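Local coordinates for ribosome-inactivating protein 3 (Zea mays, PDB 2PQI), which belongs to the ribosome-inactivating protein family of plants and folds into a mixed beta sheet packed against a largely helical body, at residues Pro8-Asn13 against Thr59-Ile64; Leu51-Glu56 against Leu66-Asp71; Lys117-Val122 against Val183-Thr188; Gln194-Ile199 against Arg230-Val235. All coordinates share one frame; numbering follows the deposited sequence.

Contact 1: residues Pro8-Asn13 against Thr59-Ile64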
loop_
_atom_site.group_PDB
_atom_site.type_symbol
_atom_site.label_atom_id
_atom_site.label_comp_id
_atom_site.label_asym_id
_atom_site.label_seq_id
_atom_site.Cartn_x
_atom_site.Cartn_y
_atom_site.Cartn_z
ATOM N N PRO A 8 -10.533 13.147 -1.329
ATOM C CA PRO A 8 -11.798 13.418 -0.617
ATOM C C PRO A 8 -12.554 12.100 -0.456
ATOM O O PRO A 8 -13.428 11.775 -1.262
ATOM C CB PRO A 8 -12.530 14.377 -1.560
ATOM C CG PRO A 8 -11.410 15.048 -2.323
ATOM C CD PRO A 8 -10.483 13.887 -2.602
ATOM N N VAL A 9 -12.223 11.354 0.592
ATOM C CA VAL A 9 -12.822 10.039 0.812
ATOM C C VAL A 9 -14.349 9.946 0.689
ATOM O O VAL A 9 -14.865 9.138 -0.087
ATOM C CB VAL A 9 -12.383 9.465 2.181
ATOM C CG1 VAL A 9 -12.716 7.988 2.263
ATOM C CG2 VAL A 9 -10.896 9.671 2.367
ATOM N N GLU A 10 -15.072 10.777 1.436
ATOM C CA GLU A 10 -16.526 10.740 1.407
ATOM C C GLU A 10 -17.163 11.206 0.088
ATOM O O GLU A 10 -18.242 10.736 -0.287
ATOM C CB GLU A 10 -17.080 11.543 2.593
ATOM C CG GLU A 10 -16.507 11.085 3.942
ATOM C CD GLU A 10 -17.344 11.493 5.143
ATOM O OE1 GLU A 10 -18.574 11.263 5.109
ATOM O OE2 GLU A 10 -16.775 12.017 6.131
ATOM N N ASP A 11 -16.482 12.102 -0.623
ATOM C CA ASP A 11 -16.972 12.655 -1.883
ATOM C C ASP A 11 -17.031 11.659 -3.037
ATOM O O ASP A 11 -16.043 11.469 -3.748
ATOM C CB ASP A 11 -16.090 13.821 -2.303
ATOM C CG ASP A 11 -16.753 14.713 -3.324
ATOM O OD1 ASP A 11 -17.536 14.186 -4.147
ATOM O OD2 ASP A 11 -16.480 15.936 -3.308
ATOM N N ALA A 12 -18.200 11.059 -3.247
ATOM C CA ALA A 12 -18.402 10.076 -4.315
ATOM C C ALA A 12 -18.100 10.577 -5.727
ATOM O O ALA A 12 -18.094 9.793 -6.684
ATOM C CB ALA A 12 -19.830 9.547 -4.258
ATOM N N ASN A 13 -17.858 11.877 -5.869
ATOM C CA ASN A 13 -17.556 12.434 -7.179
ATOM C C ASN A 13 -16.100 12.168 -7.559
ATOM O O ASN A 13 -15.744 12.187 -8.738
ATOM C CB ASN A 13 -17.827 13.944 -7.198
ATOM C CG ASN A 13 -19.287 14.282 -6.922
ATOM O OD1 ASN A 13 -20.198 13.618 -7.421
ATOM N ND2 ASN A 13 -19.512 15.321 -6.134
ATOM N N THR A 59 -11.861 13.031 5.088
ATOM C CA THR A 59 -13.286 12.769 5.034
ATOM C C THR A 59 -14.000 14.104 5.120
ATOM O O THR A 59 -13.438 15.133 4.760
ATOM C CB THR A 59 -13.719 11.883 6.206
ATOM O OG1 THR A 59 -13.259 12.465 7.436
ATOM C CG2 THR A 59 -13.147 10.486 6.049
ATOM N N ARG A 60 -15.237 14.101 5.593
ATOM C CA ARG A 60 -15.966 15.355 5.705
ATOM C C ARG A 60 -15.758 15.987 7.086
ATOM O O ARG A 60 -16.017 17.172 7.292
ATOM C CB ARG A 60 -17.451 15.114 5.411
ATOM C CG ARG A 60 -17.793 15.176 3.922
ATOM C CD ARG A 60 -19.160 14.580 3.635
ATOM N NE ARG A 60 -20.102 14.844 4.720
ATOM C CZ ARG A 60 -20.578 16.048 5.037
ATOM N NH1 ARG A 60 -20.205 17.122 4.347
ATOM N NH2 ARG A 60 -21.421 16.181 6.057
ATOM N N THR A 61 -15.232 15.201 8.015
ATOM C CA THR A 61 -15.010 15.670 9.373
ATOM C C THR A 61 -13.570 15.658 9.864
ATOM O O THR A 61 -13.207 16.456 10.727
ATOM C CB THR A 61 -15.829 14.848 10.329
ATOM O OG1 THR A 61 -15.825 13.486 9.883
ATOM C CG2 THR A 61 -17.252 15.373 10.380
ATOM N N SER A 62 -12.751 14.754 9.343
ATOM C CA SER A 62 -11.357 14.702 9.766
ATOM C C SER A 62 -10.455 14.234 8.636
ATOM O O SER A 62 -10.884 14.151 7.482
ATOM C CB SER A 62 -11.205 13.766 10.968
ATOM O OG SER A 62 -9.967 13.987 11.619
ATOM N N SER A 63 -9.203 13.941 8.966
ATOM C CA SER A 63 -8.243 13.459 7.972
ATOM C C SER A 63 -6.955 12.974 8.608
ATOM O O SER A 63 -6.687 13.218 9.788
ATOM C CB SER A 63 -7.898 14.564 6.966
ATOM O OG SER A 63 -7.264 15.656 7.612
ATOM N N ILE A 64 -6.162 12.269 7.816
ATOM C CA ILE A 64 -4.869 11.771 8.262
ATOM C C ILE A 64 -3.938 11.826 7.070
ATOM O O ILE A 64 -4.391 11.886 5.917
ATOM C CB ILE A 64 -4.921 10.302 8.764
ATOM C CG1 ILE A 64 -5.323 9.362 7.634
ATOM C CG2 ILE A 64 -5.885 10.175 9.918
ATOM C CD1 ILE A 64 -5.402 7.917 8.075
#
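With CG of Glu10 anti to its own carbonyl carbon (chi1 -54°) and the chain extended beyond it, the carboxylate is carried across to the turn at Thr59 and Arg60, where it illustrates how one acidic side chain can hold a backbone in place. OE2 of Glu10 accepts a hydrogen bond from the backbone N of Arg60 at 2.6 Å; the N-H points almost straight at the oxygen (163°) but arrives from above the carboxylate plane. The same OE2 lies 3.1 Å from CB of Thr59. The Arg60 side chain crosses that of Glu10 at about a right angle, its CD 3.8 Å from Glu10 CB. OE1 of Glu10 then meets the guanidinium near its plane at the edge, in a long salt bridge of 3.9 Å to Arg60 NE. Deeper in, Val9 CB rests 4.1 Å from Thr59 CG2, beside helix 126-137. Thr59 OG1 donates to Ser62 O and is also bonded to Asn134 of that helix, which ties the turn to it. The carboxylate's firm hold is therefore on a backbone N-H, while the exposed arginine probably adds a looser electrostatic attraction.

Contact 2: residues Leu51-Glu56 against Leu66-Asp71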
loop_
_atom_site.group_PDB
_atom_site.type_symbol
_atom_site.label_atom_id
_atom_site.label_comp_id
_atom_site.label_asym_id
_atom_site.label_seq_id
_atom_site.Cartn_x
_atom_site.Cartn_y
_atom_site.Cartn_z
ATOM N N LEU A 51 13.237 8.876 -0.393
ATOM C CA LEU A 51 12.059 9.317 -1.131
ATOM C C LEU A 51 10.805 8.898 -0.382
ATOM O O LEU A 51 10.670 7.734 0.010
ATOM C CB LEU A 51 12.058 8.735 -2.548
ATOM C CG LEU A 51 13.194 9.291 -3.406
ATOM C CD1 LEU A 51 13.170 8.639 -4.767
ATOM C CD2 LEU A 51 13.043 10.801 -3.537
ATOM N N TRP A 52 9.901 9.861 -0.188
ATOM C CA TRP A 52 8.661 9.643 0.541
ATOM C C TRP A 52 7.414 10.122 -0.157
ATOM O O TRP A 52 7.416 11.147 -0.851
ATOM C CB TRP A 52 8.696 10.330 1.914
ATOM C CG TRP A 52 9.624 9.713 2.896
ATOM C CD1 TRP A 52 10.951 9.965 3.029
ATOM C CD2 TRP A 52 9.298 8.727 3.884
ATOM N NE1 TRP A 52 11.480 9.204 4.040
ATOM C CE2 TRP A 52 10.486 8.435 4.587
ATOM C CE3 TRP A 52 8.114 8.063 4.244
ATOM C CZ2 TRP A 52 10.535 7.498 5.638
ATOM C CZ3 TRP A 52 8.161 7.132 5.286
ATOM C CH2 TRP A 52 9.372 6.860 5.971
ATOM N N LEU A 53 6.336 9.384 0.077
ATOM C CA LEU A 53 5.032 9.711 -0.469
ATOM C C LEU A 53 4.187 10.156 0.730
ATOM O O LEU A 53 4.040 9.390 1.685
ATOM C CB LEU A 53 4.427 8.454 -1.088
ATOM C CG LEU A 53 3.520 8.539 -2.306
ATOM C CD1 LEU A 53 4.174 9.394 -3.379
ATOM C CD2 LEU A 53 3.261 7.138 -2.839
ATOM N N TYR A 54 3.678 11.386 0.725
ATOM C CA TYR A 54 2.813 11.820 1.828
ATOM C C TYR A 54 1.433 11.995 1.257
ATOM O O TYR A 54 1.155 13.007 0.610
ATOM C CB TYR A 54 3.271 13.133 2.455
ATOM C CG TYR A 54 4.516 12.962 3.268
ATOM C CD1 TYR A 54 5.768 13.262 2.722
ATOM C CD2 TYR A 54 4.465 12.412 4.547
ATOM C CE1 TYR A 54 6.938 13.012 3.422
ATOM C CE2 TYR A 54 5.638 12.156 5.266
ATOM C CZ TYR A 54 6.869 12.458 4.691
ATOM O OH TYR A 54 8.035 12.187 5.359
ATOM N N THR A 55 0.579 10.997 1.488
ATOM C CA THR A 55 -0.778 11.014 0.955
ATOM C C THR A 55 -1.849 11.313 1.976
ATOM O O THR A 55 -2.071 10.531 2.904
ATOM C CB THR A 55 -1.127 9.683 0.310
ATOM O OG1 THR A 55 -1.129 8.664 1.313
ATOM C CG2 THR A 55 -0.104 9.324 -0.743
ATOM N N GLU A 56 -2.523 12.445 1.796
ATOM C CA GLU A 56 -3.578 12.825 2.715
ATOM C C GLU A 56 -4.951 12.310 2.293
ATOM O O GLU A 56 -5.381 12.473 1.154
ATOM C CB GLU A 56 -3.639 14.337 2.889
ATOM C CG GLU A 56 -4.630 14.738 3.952
ATOM C CD GLU A 56 -4.618 16.219 4.244
ATOM O OE1 GLU A 56 -3.586 16.724 4.744
ATOM O OE2 GLU A 56 -5.648 16.872 3.974
ATOM N N LEU A 66 -0.762 9.837 5.287
ATOM C CA LEU A 66 0.003 8.609 5.247
ATOM C C LEU A 66 1.441 8.922 4.863
ATOM O O LEU A 66 1.699 9.751 3.982
ATOM C CB LEU A 66 -0.586 7.640 4.220
ATOM C CG LEU A 66 -2.033 7.179 4.403
ATOM C CD1 LEU A 66 -2.381 6.204 3.285
ATOM C CD2 LEU A 66 -2.225 6.530 5.772
ATOM N N ALA A 67 2.375 8.258 5.538
ATOM C CA ALA A 67 3.798 8.435 5.278
ATOM C C ALA A 67 4.391 7.187 4.633
ATOM O O ALA A 67 4.885 6.292 5.319
ATOM C CB ALA A 67 4.535 8.771 6.566
ATOM N N ILE A 68 4.336 7.139 3.307
ATOM C CA ILE A 68 4.688 5.945 2.551
ATOM C C ILE A 68 6.095 6.098 1.979
ATOM O O ILE A 68 6.423 7.118 1.361
ATOM C CB ILE A 68 3.653 5.722 1.399
ATOM C CG1 ILE A 68 2.260 5.492 1.998
ATOM C CG2 ILE A 68 4.034 4.537 0.520
ATOM C CD1 ILE A 68 1.133 5.637 0.998
ATOM N N ARG A 69 6.942 5.104 2.223
ATOM C CA ARG A 69 8.291 5.130 1.671
ATOM C C ARG A 69 8.244 4.571 0.241
ATOM O O ARG A 69 7.858 3.422 -0.001
ATOM C CB ARG A 69 9.254 4.313 2.540
ATOM C CG ARG A 69 8.777 2.938 2.905
ATOM C CD ARG A 69 9.788 2.290 3.814
ATOM N NE ARG A 69 11.099 2.123 3.178
ATOM C CZ ARG A 69 12.193 1.694 3.813
ATOM N NH1 ARG A 69 12.138 1.388 5.104
ATOM N NH2 ARG A 69 13.343 1.572 3.162
ATOM N N MET A 70 8.644 5.407 -0.712
ATOM C CA MET A 70 8.464 5.099 -2.126
ATOM C C MET A 70 9.179 3.806 -2.504
ATOM O O MET A 70 8.663 3.004 -3.282
ATOM C CB MET A 70 8.969 6.252 -2.994
ATOM C CG MET A 70 7.872 6.995 -3.739
ATOM S SD MET A 70 8.374 8.650 -4.248
ATOM C CE MET A 70 8.838 8.355 -5.952
ATOM N N ASP A 71 10.368 3.608 -1.944
ATOM C CA ASP A 71 11.325 2.655 -2.494
ATOM C C ASP A 71 10.844 1.219 -2.319
ATOM O O ASP A 71 11.366 0.298 -2.947
ATOM C CB ASP A 71 12.696 2.835 -1.838
ATOM C CG ASP A 71 12.688 2.473 -0.365
ATOM O OD1 ASP A 71 11.590 2.409 0.227
ATOM O OD2 ASP A 71 13.780 2.256 0.200
#
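Trp52 to Thr55 and Leu66 to Arg69 pair as the two arms of an antiparallel beta hairpin, their axes 4.6 Å apart at closest approach and running at 157°. Backbone hydrogen bonds come first. Leu53 and Ile68 form a hydrogen-bonded pair in which Leu53 N reaches Ile68 O at 2.6 Å and Ile68 N returns to Leu53 O; Thr55 and Leu66 repeat the reciprocal pattern, and Met70 N closes the end on Leu51 O. Aromatic contacts occupy one face of the sheet. Arg69 CB sits over the six-membered ring of Trp52, 4.2 Å from its centroid in a CH-pi contact, while Tyr54 OH lies above the opposite ring face. The Arg69 guanidinium turns away to a two-nitrogen salt bridge with Asp71. Ala67 O is at the ring's edge, 3.4 Å from Trp52 CZ3, and Ala67 CB is 3.8 Å from Tyr54 CE2. Apolar contacts fill the other face, with Leu53 CB 3.8 Å from Ile68 CB against helices 16-28 and 149-165. There Thr55 OG1 comes within 3.1 Å of Leu66 CB. Reciprocal backbone bonds thus fix the register, with aromatic rings against aliphatic carbons on one face and chiefly aliphatic side chains on the other.

Contact 3: residues Lys117-Val122 against Val183-Thr188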
loop_
_atom_site.group_PDB
_atom_site.type_symbol
_atom_site.label_atom_id
_atom_site.label_comp_id
_atom_site.label_asym_id
_atom_site.label_seq_id
_atom_site.Cartn_x
_atom_site.Cartn_y
_atom_site.Cartn_z
ATOM N N LYS A 117 -4.313 -14.700 8.875
ATOM C CA LYS A 117 -5.513 -14.561 8.076
ATOM C C LYS A 117 -5.175 -14.189 6.637
ATOM O O LYS A 117 -4.094 -13.669 6.360
ATOM C CB LYS A 117 -6.427 -13.499 8.675
ATOM C CG LYS A 117 -7.352 -14.021 9.750
ATOM C CD LYS A 117 -8.446 -13.010 10.074
ATOM C CE LYS A 117 -9.555 -13.655 10.894
ATOM N NZ LYS A 117 -10.158 -14.814 10.167
ATOM N N GLY A 118 -6.101 -14.464 5.723
ATOM C CA GLY A 118 -5.883 -14.139 4.329
ATOM C C GLY A 118 -6.360 -12.731 4.020
ATOM O O GLY A 118 -7.262 -12.208 4.680
ATOM N N LEU A 119 -5.756 -12.110 3.013
ATOM C CA LEU A 119 -6.127 -10.764 2.636
ATOM C C LEU A 119 -7.582 -10.679 2.190
ATOM O O LEU A 119 -8.179 -9.597 2.193
ATOM C CB LEU A 119 -5.191 -10.248 1.542
ATOM C CG LEU A 119 -3.971 -9.481 2.063
ATOM C CD1 LEU A 119 -3.112 -10.398 2.884
ATOM C CD2 LEU A 119 -3.169 -8.915 0.910
ATOM N N GLU A 120 -8.155 -11.823 1.824
ATOM C CA GLU A 120 -9.549 -11.861 1.394
ATOM C C GLU A 120 -10.476 -11.446 2.527
ATOM O O GLU A 120 -11.599 -10.991 2.273
ATOM C CB GLU A 120 -9.933 -13.260 0.915
ATOM C CG GLU A 120 -9.830 -14.363 1.963
ATOM C CD GLU A 120 -8.439 -14.991 2.073
ATOM O OE1 GLU A 120 -8.286 -15.920 2.895
ATOM O OE2 GLU A 120 -7.504 -14.574 1.348
ATOM N N THR A 121 -9.999 -11.578 3.772
ATOM C CA THR A 121 -10.802 -11.230 4.949
ATOM C C THR A 121 -10.951 -9.732 5.190
ATOM O O THR A 121 -11.860 -9.291 5.885
ATOM C CB THR A 121 -10.219 -11.843 6.244
ATOM O OG1 THR A 121 -9.017 -11.152 6.607
ATOM C CG2 THR A 121 -9.911 -13.324 6.048
ATOM N N VAL A 122 -10.046 -8.951 4.622
ATOM C CA VAL A 122 -10.084 -7.511 4.795
ATOM C C VAL A 122 -11.117 -6.901 3.849
ATOM O O VAL A 122 -11.025 -7.046 2.632
ATOM C CB VAL A 122 -8.684 -6.899 4.530
ATOM C CG1 VAL A 122 -8.706 -5.414 4.738
ATOM C CG2 VAL A 122 -7.659 -7.544 5.456
ATOM N N VAL A 183 -15.889 -4.265 -0.746
ATOM C CA VAL A 183 -15.195 -5.040 -1.772
ATOM C C VAL A 183 -13.960 -5.705 -1.168
ATOM O O VAL A 183 -13.281 -5.114 -0.323
ATOM C CB VAL A 183 -14.785 -4.123 -2.967
ATOM C CG1 VAL A 183 -13.882 -2.997 -2.484
ATOM C CG2 VAL A 183 -14.101 -4.930 -4.043
ATOM N N THR A 184 -13.672 -6.930 -1.602
ATOM C CA THR A 184 -12.530 -7.682 -1.095
ATOM C C THR A 184 -11.831 -8.426 -2.226
ATOM O O THR A 184 -12.394 -8.604 -3.311
ATOM C CB THR A 184 -12.966 -8.723 -0.048
ATOM O OG1 THR A 184 -13.648 -9.801 -0.702
ATOM C CG2 THR A 184 -13.893 -8.094 0.979
ATOM N N LEU A 185 -10.605 -8.871 -1.956
ATOM C CA LEU A 185 -9.806 -9.581 -2.939
ATOM C C LEU A 185 -10.075 -11.075 -2.885
ATOM O O LEU A 185 -10.500 -11.623 -1.864
ATOM C CB LEU A 185 -8.306 -9.341 -2.701
ATOM C CG LEU A 185 -7.709 -7.924 -2.616
ATOM C CD1 LEU A 185 -6.225 -8.031 -2.268
ATOM C CD2 LEU A 185 -7.896 -7.169 -3.917
ATOM N N THR A 186 -9.813 -11.731 -4.001
ATOM C CA THR A 186 -9.995 -13.157 -4.099
ATOM C C THR A 186 -8.827 -13.794 -3.371
ATOM O O THR A 186 -7.847 -13.121 -3.067
ATOM C CB THR A 186 -9.953 -13.578 -5.541
ATOM O OG1 THR A 186 -8.618 -13.416 -6.034
ATOM C CG2 THR A 186 -10.898 -12.697 -6.358
ATOM N N VAL A 187 -8.931 -15.087 -3.092
ATOM C CA VAL A 187 -7.865 -15.793 -2.398
ATOM C C VAL A 187 -6.602 -15.788 -3.243
ATOM O O VAL A 187 -5.502 -15.652 -2.709
ATOM C CB VAL A 187 -8.265 -17.271 -2.064
ATOM C CG1 VAL A 187 -7.032 -18.092 -1.715
ATOM C CG2 VAL A 187 -9.230 -17.300 -0.872
ATOM N N THR A 188 -6.760 -15.922 -4.557
ATOM C CA THR A 188 -5.608 -15.939 -5.452
ATOM C C THR A 188 -4.939 -14.568 -5.491
ATOM O O THR A 188 -3.725 -14.468 -5.388
ATOM C CB THR A 188 -6.013 -16.386 -6.896
ATOM O OG1 THR A 188 -6.393 -17.770 -6.879
ATOM C CG2 THR A 188 -4.845 -16.213 -7.872
HETATM O O HOH W 1 -9.523 -8.238 0.447
HETATM O O HOH W 2 -5.143 -15.303 -0.069
#
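Glu120 meets the 183-188 segment along most of its length, and its side chain shows how a carboxylate can lie against a chain without bonding to it directly. Its CB lies 3.3 Å from Leu185 O, at the point where the two backbones come closest. CG then takes the position between the backbone N and the carbonyl carbon (chi1 62°), and a bend at chi2 (-86°) turns the chain over toward Val187. CG grazes the Val187 methyl CG2, and the carboxyl carbon CD approaches the same CG2 to 3.8 Å, the two side chains crossing at a slant. At the tip, OE1 remains near that methyl, whereas OE2 accepts from a water at 2.8 Å which also donates to Val187 O at 2.7 Å. The tip is thereby linked to the first turn of helix 187-193, whose N-cap, Thr186, uses OG1 to hold the backbone N of Gln189.

A second water lies further along the contact. It donates to Leu119 O at 2.6 Å and to Val122 O at 2.9 Å, and accepts from Leu185 N at 2.7 Å, so that three backbone groups share one solvent molecule. Beside it Thr184 CG2 packs 3.5 Å from Val122 O. On the inner side the leucines Leu119 and Leu185 approach loosely, and both also touch Val193 of the helix. The polar linkage of the 3-10 turn 119-121 to the chain entering helix 187-193 therefore runs through two waters, alongside direct van der Waals packing: they supply donors that neighbouring oxygens cannot offer each other, and one also accepts the N-H of Leu185.

Contact 4: residues Gln194-Ile199 against Arg230-Val235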
loop_
_atom_site.group_PDB
_atom_site.type_symbol
_atom_site.label_atom_id
_atom_site.label_comp_id
_atom_site.label_asym_id
_atom_site.label_seq_id
_atom_site.Cartn_x
_atom_site.Cartn_y
_atom_site.Cartn_z
ATOM N N GLN A 194 0.580 -10.678 -1.431
ATOM C CA GLN A 194 1.573 -10.937 -0.388
ATOM C C GLN A 194 2.927 -11.356 -0.988
ATOM O O GLN A 194 3.904 -11.546 -0.265
ATOM C CB GLN A 194 1.070 -12.033 0.569
ATOM C CG GLN A 194 0.010 -11.567 1.577
ATOM C CD GLN A 194 -0.378 -12.654 2.561
ATOM O OE1 GLN A 194 -1.034 -13.628 2.200
ATOM N NE2 GLN A 194 0.039 -12.495 3.813
ATOM N N LYS A 195 2.978 -11.480 -2.313
ATOM C CA LYS A 195 4.184 -11.894 -3.029
ATOM C C LYS A 195 4.805 -10.801 -3.890
ATOM O O LYS A 195 5.702 -11.064 -4.685
ATOM C CB LYS A 195 3.856 -13.078 -3.937
ATOM C CG LYS A 195 3.791 -14.411 -3.241
ATOM C CD LYS A 195 5.168 -14.819 -2.775
ATOM C CE LYS A 195 5.093 -16.061 -1.929
ATOM N NZ LYS A 195 4.000 -15.908 -0.942
ATOM N N TRP A 196 4.340 -9.575 -3.738
ATOM C CA TRP A 196 4.861 -8.493 -4.568
ATOM C C TRP A 196 6.375 -8.513 -4.828
ATOM O O TRP A 196 6.808 -8.419 -5.975
ATOM C CB TRP A 196 4.445 -7.158 -3.970
ATOM C CG TRP A 196 4.936 -5.982 -4.723
ATOM C CD1 TRP A 196 4.624 -5.634 -5.997
ATOM C CD2 TRP A 196 5.812 -4.962 -4.224
ATOM N NE1 TRP A 196 5.248 -4.452 -6.327
ATOM C CE2 TRP A 196 5.982 -4.018 -5.251
ATOM C CE3 TRP A 196 6.464 -4.758 -2.999
ATOM C CZ2 TRP A 196 6.784 -2.872 -5.096
ATOM C CZ3 TRP A 196 7.259 -3.622 -2.842
ATOM C CH2 TRP A 196 7.412 -2.693 -3.887
ATOM N N ASP A 197 7.180 -8.638 -3.777
ATOM C CA ASP A 197 8.631 -8.643 -3.938
ATOM C C ASP A 197 9.086 -9.825 -4.780
ATOM O O ASP A 197 10.016 -9.706 -5.579
ATOM C CB ASP A 197 9.319 -8.664 -2.570
ATOM C CG ASP A 197 10.823 -8.839 -2.673
ATOM O OD1 ASP A 197 11.312 -9.922 -2.293
ATOM O OD2 ASP A 197 11.523 -7.910 -3.136
ATOM N N ARG A 198 8.430 -10.964 -4.598
ATOM C CA ARG A 198 8.754 -12.147 -5.373
ATOM C C ARG A 198 8.381 -11.934 -6.858
ATOM O O ARG A 198 9.189 -12.231 -7.754
ATOM C CB ARG A 198 8.016 -13.368 -4.800
ATOM C CG ARG A 198 8.881 -14.612 -4.658
ATOM C CD ARG A 198 9.171 -15.231 -5.997
ATOM N NE ARG A 198 10.537 -15.742 -6.083
ATOM C CZ ARG A 198 11.174 -15.983 -7.228
ATOM N NH1 ARG A 198 10.574 -15.765 -8.394
ATOM N NH2 ARG A 198 12.420 -16.431 -7.208
ATOM N N ILE A 199 7.173 -11.432 -7.124
ATOM C CA ILE A 199 6.771 -11.201 -8.504
ATOM C C ILE A 199 7.771 -10.200 -9.056
ATOM O O ILE A 199 8.173 -10.277 -10.210
ATOM C CB ILE A 199 5.346 -10.613 -8.603
ATOM C CG1 ILE A 199 4.329 -11.631 -8.075
ATOM C CG2 ILE A 199 5.048 -10.209 -10.040
ATOM C CD1 ILE A 199 2.958 -11.036 -7.776
ATOM N N ARG A 230 0.720 -7.463 -16.371
ATOM C CA ARG A 230 -0.613 -6.890 -16.210
ATOM C C ARG A 230 -1.081 -6.890 -14.753
ATOM O O ARG A 230 -1.978 -6.127 -14.398
ATOM C CB ARG A 230 -1.646 -7.623 -17.064
ATOM C CG ARG A 230 -1.997 -8.977 -16.533
ATOM C CD ARG A 230 -3.458 -9.299 -16.751
ATOM N NE ARG A 230 -3.835 -10.433 -15.918
ATOM C CZ ARG A 230 -5.001 -10.552 -15.296
ATOM N NH1 ARG A 230 -5.923 -9.603 -15.413
ATOM N NH2 ARG A 230 -5.231 -11.611 -14.533
ATOM N N ILE A 231 -0.489 -7.737 -13.911
ATOM C CA ILE A 231 -0.881 -7.768 -12.499
ATOM C C ILE A 231 -0.182 -6.664 -11.703
ATOM O O ILE A 231 -0.842 -5.819 -11.099
ATOM C CB ILE A 231 -0.579 -9.147 -11.839
ATOM C CG1 ILE A 231 -1.403 -10.234 -12.538
ATOM C CG2 ILE A 231 -0.909 -9.104 -10.314
ATOM C CD1 ILE A 231 -0.976 -11.665 -12.216
ATOM N N VAL A 232 1.148 -6.653 -11.718
ATOM C CA VAL A 232 1.892 -5.640 -10.974
ATOM C C VAL A 232 2.131 -4.378 -11.793
ATOM O O VAL A 232 2.660 -4.432 -12.914
ATOM C CB VAL A 232 3.255 -6.178 -10.474
ATOM C CG1 VAL A 232 3.052 -7.177 -9.356
ATOM C CG2 VAL A 232 3.985 -6.848 -11.598
ATOM N N ALA A 233 1.726 -3.239 -11.237
ATOM C CA ALA A 233 1.908 -1.958 -11.909
ATOM C C ALA A 233 3.327 -1.416 -11.710
ATOM O O ALA A 233 3.944 -0.927 -12.646
ATOM C CB ALA A 233 0.875 -0.932 -11.385
ATOM N N LEU A 234 3.834 -1.501 -10.484
ATOM C CA LEU A 234 5.158 -0.995 -10.165
ATOM C C LEU A 234 6.015 -2.058 -9.494
ATOM O O LEU A 234 5.594 -2.701 -8.516
ATOM C CB LEU A 234 5.027 0.223 -9.258
ATOM C CG LEU A 234 4.271 1.390 -9.901
ATOM C CD1 LEU A 234 3.806 2.373 -8.818
ATOM C CD2 LEU A 234 5.165 2.053 -10.944
ATOM N N VAL A 235 7.225 -2.246 -10.019
ATOM C CA VAL A 235 8.116 -3.257 -9.464
ATOM C C VAL A 235 9.215 -2.760 -8.533
ATOM O O VAL A 235 9.812 -1.701 -8.695
ATOM C CB VAL A 235 8.772 -4.115 -10.561
ATOM C CG1 VAL A 235 7.704 -4.846 -11.357
ATOM C CG2 VAL A 235 9.614 -3.259 -11.452
#
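Trp196 and Val232 bring the two backbones to within 7.6 Å, CA to CA, where the start of helix 196-208 faces the chain just leaving helix 225-231. At that distance the side chains must span the gap, and the indole of Trp196 does most of it. Its CG is anti to the backbone N (chi1 179°), and chi2 of 63° turns the ring's pyrrole edge toward the loop after Val232. NE1 of Trp196 donates to Leu234 O at 2.8 Å, with an N-H...O angle of 156°. The oxygen lies in the plane of the indole, and the donor approaches it nearly along the C=O axis, so the bond fixes the ring's rotation as well as its position. Trp196 CD1, on the same edge, packs 4.0 Å from Val232 CG1.

That methyl is shared. One turn further along the helix, Ile199 points its CB toward the other segment and sets CG2 3.7 Å from the same Val232 CG1; Ile199 CG2 also meets the second valine methyl, CG2, at 3.9 Å. Val232 is thus wedged against both helix residues, in wholly buried surroundings, while its carbonyl is bonded to Gln39. Around the indole, Arg165 at the C-terminal end of helix 149-165 makes a cation-pi contact, and Phe166 just after it an edge-to-face one. A tryptophan anchored by its N-H, with an arginine against its ring, probably corresponds to the arginine-tryptophan pair beside the active-site cleft in relatives such as ricin A chain, an arrangement characteristic of the ribosome-inactivating protein fold.

Contacts 1 and 2 share one hairpin: contact 1 sets the loop after strand 2-8 against its turn, contact 2 pairs its strands. They touch where Ile64 O meets Glu56 CG at 3.5 Å, although their centres are 19 Å apart. Contacts 3 and 4 also touch, but through the successive helices 187-193 and 196-208, with Leu119 CD1 3.6 Å from Gln194 CD. Contact 4 comes within about 5 Å, nearest atoms, of contact 2, without touching it, whereas contacts 2 and 3 lie on opposite sides of the chain's centre. Helix 149-165 packs on contacts 2 and 3, and its C-terminal end, with Arg165 and the following Phe166, reaches the indole of contact 4, probably beside the active-site cleft.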